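Local atomic coordinates of sugar-binding transcriptional regulator, LacI family (Enterococcus faecalis, PDB entry 3CS3), a protein that probably binds a small sugar-like effector in its periplasmic-binding-protein-like domain and, as a full-length repressor, probably regulates transcription by binding DNA. Residues L64-P69 with P127-D132; K71-F76 with L86-E91; L15-Y18 with F22-E25. One frame throughout, in Å; residues are numbered along the deposited sequence.

Contact 1 (L64-P69 with P127-D132); sequences LDWTFP and PEKGYD
Trp66 lays one face of its indole against the ring of Pro127, whose CB stands 3.6 Å from the centroid of the six-membered ring, only 3° off its normal. This is a CH-pi contact: the flat, electron-rich indole accepts the polarised C-H groups of a rigid proline. Pro127 CG lies over the same face nearer the rim, 3.5 Å from Trp66 CE2. The opposite face is covered from within its own loop by Thr67 CG2, leaving the indole sandwiched between two aliphatic groups. With chi1 at 72°, CG of Trp66 falls between the backbone N and the carbonyl carbon, which turns the ring toward the 127-132 loop. Lys129 meets the indole at its edge, Lys129 CG being 3.9 Å from Trp66 CE3. Its chain then bends at chi3 and chi4 and brings NZ to Trp66 O in a weak hydrogen bond of 3.3 Å, a reach suited to a long, flexible side chain. Within 64-69, an Asx turn accompanies the type I beta turn from Asp65 to Phe68: Asp65 OD1 accepts from Thr67 N and from Thr67 OG1, both on one face of the carboxylate. The two loops follow the C-terminal ends of strands 60-64 and 121-125, which belong to different sheets, and their meeting is a contact between the two subdomains at the cleft of a type I periplasmic-binding-protein fold.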
loop_
_atom_site.group_PDB
_atom_site.type_symbol
_atom_site.label_atom_id
_atom_site.label_comp_id
_atom_site.label_asym_id
_atom_site.label_seq_id
_atom_site.Cartn_x
_atom_site.Cartn_y
_atom_site.Cartn_z
ATOM N N LEU A 64 -2.381 -7.333 12.649
ATOM C CA LEU A 64 -0.972 -7.147 12.329
ATOM C C LEU A 64 -0.601 -5.683 12.587
ATOM O O LEU A 64 -0.539 -4.871 11.663
ATOM C CB LEU A 64 -0.677 -7.579 10.885
ATOM C CG LEU A 64 0.712 -7.446 10.228
ATOM C CD1 LEU A 64 1.882 -7.574 11.195
ATOM C CD2 LEU A 64 0.844 -8.458 9.118
ATOM N N ASP A 65 -0.354 -5.364 13.858
ATOM C CA ASP A 65 -0.091 -3.998 14.302
ATOM C C ASP A 65 0.545 -4.040 15.686
ATOM O O ASP A 65 -0.131 -4.351 16.661
ATOM C CB ASP A 65 -1.405 -3.201 14.358
ATOM C CG ASP A 65 -1.206 -1.729 14.725
ATOM O OD1 ASP A 65 -0.052 -1.256 14.850
ATOM O OD2 ASP A 65 -2.233 -1.036 14.889
ATOM N N TRP A 66 1.831 -3.696 15.768
ATOM C CA TRP A 66 2.582 -3.750 17.029
ATOM C C TRP A 66 2.156 -2.678 18.044
ATOM O O TRP A 66 2.418 -2.817 19.239
ATOM C CB TRP A 66 4.096 -3.675 16.770
ATOM C CG TRP A 66 4.562 -2.315 16.342
ATOM C CD1 TRP A 66 4.518 -1.801 15.086
ATOM C CD2 TRP A 66 5.125 -1.292 17.177
ATOM N NE1 TRP A 66 5.020 -0.522 15.074
ATOM C CE2 TRP A 66 5.397 -0.181 16.346
ATOM C CE3 TRP A 66 5.422 -1.205 18.546
ATOM C CZ2 TRP A 66 5.964 1.008 16.834
ATOM C CZ3 TRP A 66 5.985 -0.021 19.036
ATOM C CH2 TRP A 66 6.250 1.068 18.177
ATOM N N THR A 67 1.510 -1.617 17.561
ATOM C CA THR A 67 1.000 -0.553 18.431
ATOM C C THR A 67 -0.362 -0.884 19.046
ATOM O O THR A 67 -0.806 -0.197 19.967
ATOM C CB THR A 67 0.881 0.796 17.693
ATOM O OG1 THR A 67 -0.073 0.687 16.632
ATOM C CG2 THR A 67 2.222 1.229 17.137
ATOM N N PHE A 68 -1.027 -1.913 18.517
ATOM C CA PHE A 68 -2.263 -2.433 19.097
ATOM C C PHE A 68 -1.847 -3.200 20.353
ATOM O O PHE A 68 -1.176 -4.227 20.249
ATOM C CB PHE A 68 -2.959 -3.360 18.091
ATOM C CG PHE A 68 -4.445 -3.540 18.314
ATOM C CD1 PHE A 68 -5.332 -3.364 17.263
ATOM C CD2 PHE A 68 -4.956 -3.915 19.554
ATOM C CE1 PHE A 68 -6.700 -3.544 17.443
ATOM C CE2 PHE A 68 -6.325 -4.097 19.745
ATOM C CZ PHE A 68 -7.195 -3.917 18.690
ATOM N N PRO A 69 -2.224 -2.691 21.547
ATOM C CA PRO A 69 -1.737 -3.253 22.814
ATOM C C PRO A 69 -2.362 -4.605 23.109
ATOM O O PRO A 69 -3.559 -4.783 22.878
ATOM C CB PRO A 69 -2.196 -2.226 23.860
ATOM C CG PRO A 69 -2.628 -1.020 23.077
ATOM C CD PRO A 69 -3.134 -1.560 21.786
ATOM N N PRO A 127 10.757 -1.920 15.504
ATOM C CA PRO A 127 10.437 -1.552 16.884
ATOM C C PRO A 127 10.875 -2.637 17.858
ATOM O O PRO A 127 10.621 -3.820 17.618
ATOM C CB PRO A 127 8.909 -1.433 16.867
ATOM C CG PRO A 127 8.566 -1.212 15.437
ATOM C CD PRO A 127 9.546 -2.014 14.674
ATOM N N GLU A 128 11.536 -2.233 18.940
ATOM C CA GLU A 128 12.134 -3.185 19.876
ATOM C C GLU A 128 11.105 -3.923 20.731
ATOM O O GLU A 128 11.375 -5.026 21.195
ATOM C CB GLU A 128 13.229 -2.531 20.738
ATOM C CG GLU A 128 12.745 -1.580 21.827
ATOM C CD GLU A 128 13.864 -1.165 22.769
ATOM O OE1 GLU A 128 14.646 -0.258 22.410
ATOM O OE2 GLU A 128 13.958 -1.746 23.873
ATOM N N LYS A 129 9.928 -3.326 20.915
ATOM C CA LYS A 129 8.847 -3.995 21.640
ATOM C C LYS A 129 8.037 -4.929 20.717
ATOM O O LYS A 129 7.279 -5.780 21.188
ATOM C CB LYS A 129 7.986 -2.979 22.429
ATOM C CG LYS A 129 6.556 -2.696 21.938
ATOM C CD LYS A 129 5.809 -1.814 22.952
ATOM C CE LYS A 129 4.422 -2.368 23.315
ATOM N NZ LYS A 129 3.339 -2.054 22.331
ATOM N N GLY A 130 8.238 -4.779 19.405
ATOM C CA GLY A 130 7.607 -5.631 18.398
ATOM C C GLY A 130 8.243 -7.006 18.303
ATOM O O GLY A 130 9.457 -7.128 18.125
ATOM N N TYR A 131 7.405 -8.035 18.408
ATOM C CA TYR A 131 7.822 -9.443 18.463
ATOM C C TYR A 131 8.691 -9.915 17.296
ATOM O O TYR A 131 9.651 -10.659 17.507
ATOM C CB TYR A 131 6.578 -10.328 18.595
ATOM C CG TYR A 131 6.780 -11.812 18.380
ATOM C CD1 TYR A 131 7.223 -12.627 19.419
ATOM C CD2 TYR A 131 6.491 -12.406 17.150
ATOM C CE1 TYR A 131 7.401 -13.989 19.237
ATOM C CE2 TYR A 131 6.670 -13.770 16.955
ATOM C CZ TYR A 131 7.121 -14.555 18.005
ATOM O OH TYR A 131 7.301 -15.907 17.826
ATOM N N ASP A 132 8.347 -9.489 16.080
ATOM C CA ASP A 132 9.022 -9.940 14.861
ATOM C C ASP A 132 10.475 -9.510 14.819
ATOM O O ASP A 132 11.338 -10.273 14.383
ATOM C CB ASP A 132 8.311 -9.412 13.611
ATOM C CG ASP A 132 7.102 -10.250 13.213
ATOM O OD1 ASP A 132 6.770 -11.240 13.903
ATOM O OD2 ASP A 132 6.486 -9.912 12.186
#

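Contact 2 (K71-F76 with L86-E91); sequences KEIEKF and LDRTTE
Ile73 sets its CD1 methyl over the centre of the Arg88 guanidinium, 3.5 Å from both CZ and NH2 of that arginine. The two side chains come from opposite directions, the isoleucine from helix 70-78 and the arginine from the loop after strand 82-85. Ile73 holds CD1 anti to CA (chi2 -177°), which carries the methyl out to the flat group. A methyl suits this place, since the face of a guanidinium offers no N-H; those bonds lie in the plane, where Arg88 spends them on oxygens. Arg88 NE reaches Asp87 OD1 at 2.8 Å and Arg88 NH1 reaches Asp87 OD2 at 2.6 Å, a side-on salt bridge that is nearly straight at both hydrogens. Both acceptors lie almost in the guanidinium plane, yet the arginine stands above the carboxylate plane, leaving the two flat groups tilted against each other. The setting is a beta-alpha-beta crossover of the Rossmann-like subdomain: helix 70-78 joins the neighbouring parallel strands 60-64 and 82-85, and Arg88 follows the second of them. Arg88 NH2 also donates to Phe68 O and to the hydroxyl of Thr70, which ties the arginine to the start of the helix, while Asp87 OD2 accepts from Asp65 N. With bonds on several sides the guanidinium can hardly rotate, and it presents a fixed surface to the methyl. Ile73 also packs on Ile83, Val85 and Ile95 of the sheet, as a branched apolar residue on the sheet-facing side of a helix should. Farther along, the contact becomes loose and polar: Glu74 OE2 stays 4.4 Å from Thr90 OG1, and the backbone N of Thr90 is held by Gln97 OE1.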
loop_
_atom_site.group_PDB
_atom_site.type_symbol
_atom_site.label_atom_id
_atom_site.label_comp_id
_atom_site.label_asym_id
_atom_site.label_seq_id
_atom_site.Cartn_x
_atom_site.Cartn_y
_atom_site.Cartn_z
ATOM N N LYS A 71 -3.066 -6.092 25.945
ATOM C CA LYS A 71 -4.139 -5.987 26.943
ATOM C C LYS A 71 -5.498 -5.616 26.330
ATOM O O LYS A 71 -6.531 -6.132 26.758
ATOM C CB LYS A 71 -3.750 -5.013 28.060
ATOM C CG LYS A 71 -2.685 -5.566 29.007
ATOM C CD LYS A 71 -2.272 -4.551 30.070
ATOM C CE LYS A 71 -1.167 -5.114 30.961
ATOM N NZ LYS A 71 -0.598 -4.092 31.884
ATOM N N GLU A 72 -5.481 -4.742 25.323
ATOM C CA GLU A 72 -6.672 -4.433 24.521
ATOM C C GLU A 72 -7.161 -5.626 23.700
ATOM O O GLU A 72 -8.367 -5.774 23.485
ATOM C CB GLU A 72 -6.416 -3.245 23.589
ATOM C CG GLU A 72 -7.252 -2.008 23.882
ATOM C CD GLU A 72 -6.823 -1.281 25.140
ATOM O OE1 GLU A 72 -7.589 -1.313 26.129
ATOM O OE2 GLU A 72 -5.725 -0.682 25.139
ATOM N N ILE A 73 -6.228 -6.463 23.240
ATOM C CA ILE A 73 -6.571 -7.664 22.465
ATOM C C ILE A 73 -7.277 -8.684 23.361
ATOM O O ILE A 73 -8.337 -9.192 22.998
ATOM C CB ILE A 73 -5.338 -8.279 21.726
ATOM C CG1 ILE A 73 -4.810 -7.298 20.676
ATOM C CG2 ILE A 73 -5.685 -9.618 21.070
ATOM C CD1 ILE A 73 -3.655 -7.809 19.845
ATOM N N GLU A 74 -6.701 -8.940 24.536
ATOM C CA GLU A 74 -7.312 -9.814 25.545
ATOM C C GLU A 74 -8.733 -9.397 25.956
ATOM O O GLU A 74 -9.619 -10.247 26.046
ATOM C CB GLU A 74 -6.416 -9.939 26.781
ATOM C CG GLU A 74 -5.573 -11.220 26.828
ATOM C CD GLU A 74 -4.072 -10.979 26.742
ATOM O OE1 GLU A 74 -3.634 -9.817 26.852
ATOM O OE2 GLU A 74 -3.322 -11.967 26.587
ATOM N N LYS A 75 -8.937 -8.097 26.185
ATOM C CA LYS A 75 -10.249 -7.541 26.556
ATOM C C LYS A 75 -11.309 -7.745 25.475
ATOM O O LYS A 75 -12.484 -7.970 25.780
ATOM C CB LYS A 75 -10.144 -6.045 26.864
ATOM C CG LYS A 75 -9.589 -5.705 28.233
ATOM C CD LYS A 75 -9.551 -4.196 28.426
ATOM C CE LYS A 75 -8.981 -3.819 29.781
ATOM N NZ LYS A 75 -8.920 -2.340 29.959
ATOM N N PHE A 76 -10.884 -7.652 24.217
ATOM C CA PHE A 76 -11.752 -7.889 23.068
ATOM C C PHE A 76 -12.056 -9.384 22.917
ATOM O O PHE A 76 -13.129 -9.754 22.442
ATOM C CB PHE A 76 -11.107 -7.315 21.803
ATOM C CG PHE A 76 -12.024 -7.258 20.608
ATOM C CD1 PHE A 76 -13.244 -6.593 20.671
ATOM C CD2 PHE A 76 -11.648 -7.844 19.403
ATOM C CE1 PHE A 76 -14.082 -6.538 19.559
ATOM C CE2 PHE A 76 -12.478 -7.792 18.287
ATOM C CZ PHE A 76 -13.696 -7.139 18.365
ATOM N N LEU A 86 -1.040 -11.944 14.046
ATOM C CA LEU A 86 -0.036 -12.205 13.029
ATOM C C LEU A 86 1.302 -11.600 13.442
ATOM O O LEU A 86 2.274 -11.642 12.689
ATOM C CB LEU A 86 -0.474 -11.593 11.695
ATOM C CG LEU A 86 -1.843 -11.886 11.073
ATOM C CD1 LEU A 86 -1.832 -11.393 9.637
ATOM C CD2 LEU A 86 -2.212 -13.364 11.109
ATOM N N ASP A 87 1.348 -11.059 14.657
ATOM C CA ASP A 87 2.434 -10.175 15.061
ATOM C C ASP A 87 3.026 -10.463 16.438
ATOM O O ASP A 87 3.976 -9.792 16.847
ATOM C CB ASP A 87 1.957 -8.713 14.994
ATOM C CG ASP A 87 0.762 -8.426 15.910
ATOM O OD1 ASP A 87 0.208 -9.353 16.540
ATOM O OD2 ASP A 87 0.367 -7.250 15.999
ATOM N N ARG A 88 2.452 -11.438 17.148
ATOM C CA ARG A 88 2.832 -11.748 18.529
ATOM C C ARG A 88 2.364 -13.138 18.949
ATOM O O ARG A 88 1.547 -13.755 18.261
ATOM C CB ARG A 88 2.258 -10.706 19.492
ATOM C CG ARG A 88 0.758 -10.799 19.713
ATOM C CD ARG A 88 0.216 -9.505 20.269
ATOM N NE ARG A 88 0.081 -8.503 19.220
ATOM C CZ ARG A 88 -0.226 -7.229 19.431
ATOM N NH1 ARG A 88 -0.345 -6.404 18.404
ATOM N NH2 ARG A 88 -0.429 -6.780 20.660
ATOM N N THR A 89 2.886 -13.622 20.077
ATOM C CA THR A 89 2.444 -14.899 20.647
ATOM C C THR A 89 1.420 -14.665 21.744
ATOM O O THR A 89 1.362 -13.587 22.343
ATOM C CB THR A 89 3.599 -15.742 21.235
ATOM O OG1 THR A 89 4.282 -14.988 22.240
ATOM C CG2 THR A 89 4.577 -16.166 20.152
ATOM N N THR A 90 0.621 -15.690 22.008
ATOM C CA THR A 90 -0.470 -15.596 22.965
ATOM C C THR A 90 -0.717 -16.955 23.614
ATOM O O THR A 90 -0.287 -17.989 23.095
ATOM C CB THR A 90 -1.758 -15.082 22.283
ATOM O OG1 THR A 90 -2.765 -14.839 23.272
ATOM C CG2 THR A 90 -2.275 -16.093 21.260
ATOM N N GLU A 91 -1.399 -16.942 24.754
ATOM C CA GLU A 91 -1.772 -18.170 25.440
ATOM C C GLU A 91 -3.249 -18.116 25.814
ATOM O O GLU A 91 -3.827 -19.102 26.283
ATOM C CB GLU A 91 -0.898 -18.375 26.681
ATOM C CG GLU A 91 -0.559 -19.836 26.970
ATOM C CD GLU A 91 0.237 -20.490 25.848
ATOM O OE1 GLU A 91 1.387 -20.066 25.601
ATOM O OE2 GLU A 91 -0.291 -21.430 25.214
#

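Contact 3 (L15-Y18 with F22-E25); sequences LADY and FYGE
Tyr23 OH receives the backbone N-H of Ala16 at 3.2 Å, with an angle of 149° at the hydrogen. A second hydrogen bond, weak and bent, comes from Asp17 N, 3.4 Å from the same oxygen. One phenol oxygen thus gathers two successive amides of the loop that joins strand 10-15 to helix 23-35, the first strand-to-helix connection of the Rossmann-like subdomain in this type I periplasmic-binding-protein fold. Tyrosine suits the place because its ring is long enough to span from the first turn of helix 23-35 to the amides of Ala16 and Asp17. With Tyr23 CG anti to the carbonyl carbon (chi1 -78°), the ring is directed at that loop. Asp17 has a left-handed backbone conformation, which turns the chain just after the two amides. Its CA lies at the edge of the Tyr23 ring, in the ring plane and 3.7 Å from CE2. The carboxylate crosses the ring obliquely.

Leu15 fills one face of the phenol. Its CD1 methyl stands over the ring centre, 3.7 Å from the centroid and 9° off the normal, in a CH-pi contact; CD2 of Leu15 is 3.8 Å from Tyr23 CE1, toward the rim. The apolar, branched leucine thus covers one face of the ring with methyls and leaves the hydroxyl to the backbone amides. Tyr18 comes obliquely to that hydroxyl, its CE2 4.2 Å from Tyr23 OH; its ring also meets that of Phe158, and its side chain is about 4 Å from a bound glycerol, probably from the crystallisation liquor. Asp17 packs on Leu27 of the second subunit. Close to the two amides, the CB methyl of Ala16 comes within 3.8 Å of Tyr23 OH.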
loop_
_atom_site.group_PDB
_atom_site.type_symbol
_atom_site.label_atom_id
_atom_site.label_comp_id
_atom_site.label_asym_id
_atom_site.label_seq_id
_atom_site.Cartn_x
_atom_site.Cartn_y
_atom_site.Cartn_z
ATOM N N LEU A 15 -4.215 -3.191 10.709
ATOM C CA LEU A 15 -2.867 -3.069 10.158
ATOM C C LEU A 15 -2.170 -1.844 10.724
ATOM O O LEU A 15 -2.817 -0.945 11.252
ATOM C CB LEU A 15 -2.901 -3.017 8.629
ATOM C CG LEU A 15 -3.543 -4.207 7.900
ATOM C CD1 LEU A 15 -3.427 -3.994 6.410
ATOM C CD2 LEU A 15 -2.937 -5.566 8.302
ATOM N N ALA A 16 -0.846 -1.824 10.616
ATOM C CA ALA A 16 -0.028 -0.755 11.183
ATOM C C ALA A 16 0.318 0.342 10.175
ATOM O O ALA A 16 0.695 1.450 10.562
ATOM C CB ALA A 16 1.232 -1.342 11.775
ATOM N N ASP A 17 0.165 0.024 8.893
ATOM C CA ASP A 17 0.580 0.884 7.770
ATOM C C ASP A 17 2.060 1.288 7.717
ATOM O O ASP A 17 2.402 2.442 7.446
ATOM C CB ASP A 17 -0.361 2.080 7.535
ATOM C CG ASP A 17 -1.342 1.839 6.391
ATOM O OD1 ASP A 17 -1.456 2.718 5.510
ATOM O OD2 ASP A 17 -1.991 0.768 6.361
ATOM N N TYR A 18 2.927 0.321 8.014
ATOM C CA TYR A 18 4.241 0.289 7.393
ATOM C C TYR A 18 4.146 -0.661 6.201
ATOM O O TYR A 18 4.309 -0.239 5.053
ATOM C CB TYR A 18 5.392 -0.099 8.351
ATOM C CG TYR A 18 5.092 -1.093 9.462
ATOM C CD1 TYR A 18 4.944 -0.659 10.778
ATOM C CD2 TYR A 18 5.015 -2.468 9.212
ATOM C CE1 TYR A 18 4.697 -1.559 11.805
ATOM C CE2 TYR A 18 4.751 -3.379 10.235
ATOM C CZ TYR A 18 4.593 -2.916 11.529
ATOM O OH TYR A 18 4.335 -3.810 12.546
ATOM N N PHE A 22 3.821 -5.562 1.544
ATOM C CA PHE A 22 3.239 -6.907 1.544
ATOM C C PHE A 22 1.728 -6.946 1.808
ATOM O O PHE A 22 1.108 -8.004 1.643
ATOM C CB PHE A 22 4.013 -7.874 2.466
ATOM C CG PHE A 22 3.909 -7.556 3.937
ATOM C CD1 PHE A 22 4.841 -6.727 4.550
ATOM C CD2 PHE A 22 2.903 -8.119 4.718
ATOM C CE1 PHE A 22 4.756 -6.443 5.908
ATOM C CE2 PHE A 22 2.811 -7.832 6.072
ATOM C CZ PHE A 22 3.740 -6.994 6.669
ATOM N N TYR A 23 1.153 -5.805 2.211
ATOM C CA TYR A 23 -0.261 -5.731 2.619
ATOM C C TYR A 23 -1.232 -6.126 1.526
ATOM O O TYR A 23 -2.164 -6.878 1.781
ATOM C CB TYR A 23 -0.648 -4.345 3.145
ATOM C CG TYR A 23 -0.211 -4.057 4.562
ATOM C CD1 TYR A 23 0.099 -5.092 5.447
ATOM C CD2 TYR A 23 -0.124 -2.747 5.026
ATOM C CE1 TYR A 23 0.504 -4.827 6.751
ATOM C CE2 TYR A 23 0.282 -2.472 6.329
ATOM C CZ TYR A 23 0.590 -3.516 7.186
ATOM O OH TYR A 23 0.989 -3.246 8.476
ATOM N N GLY A 24 -0.997 -5.625 0.315
ATOM C CA GLY A 24 -1.878 -5.875 -0.820
ATOM C C GLY A 24 -2.131 -7.349 -1.077
ATOM O O GLY A 24 -3.271 -7.765 -1.283
ATOM N N GLU A 25 -1.068 -8.142 -1.037
ATOM C CA GLU A 25 -1.165 -9.572 -1.312
ATOM C C GLU A 25 -1.582 -10.373 -0.071
ATOM O O GLU A 25 -2.148 -11.463 -0.187
ATOM C CB GLU A 25 0.126 -10.102 -1.959
ATOM C CG GLU A 25 1.423 -9.430 -1.490
ATOM C CD GLU A 25 1.809 -8.186 -2.291
ATOM O OE1 GLU A 25 1.946 -8.286 -3.528
ATOM O OE2 GLU A 25 1.996 -7.111 -1.676
#

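Contacts 2 and 3 each join a loop at a strand end to a helix of the subdomain that holds strands 10-15, 60-64 and 82-85, whereas contact 1 spans the cleft to the other subdomain. Contacts 1 and 3, centred about 10 and about 9 Å from the centre of the chain, each mix buried residues with an exposed one, Lys129 or Asp17, around an aromatic ring. Contact 2, centred about 17 Å from the chain centre, is more peripheral: buried Ile73 puts a methyl on a charged group beside partly exposed polar residues. Loop 64-69 takes part in contact 1, lends backbone groups to the polar network of contact 2, and packs Trp66 beside Tyr18 of contact 3.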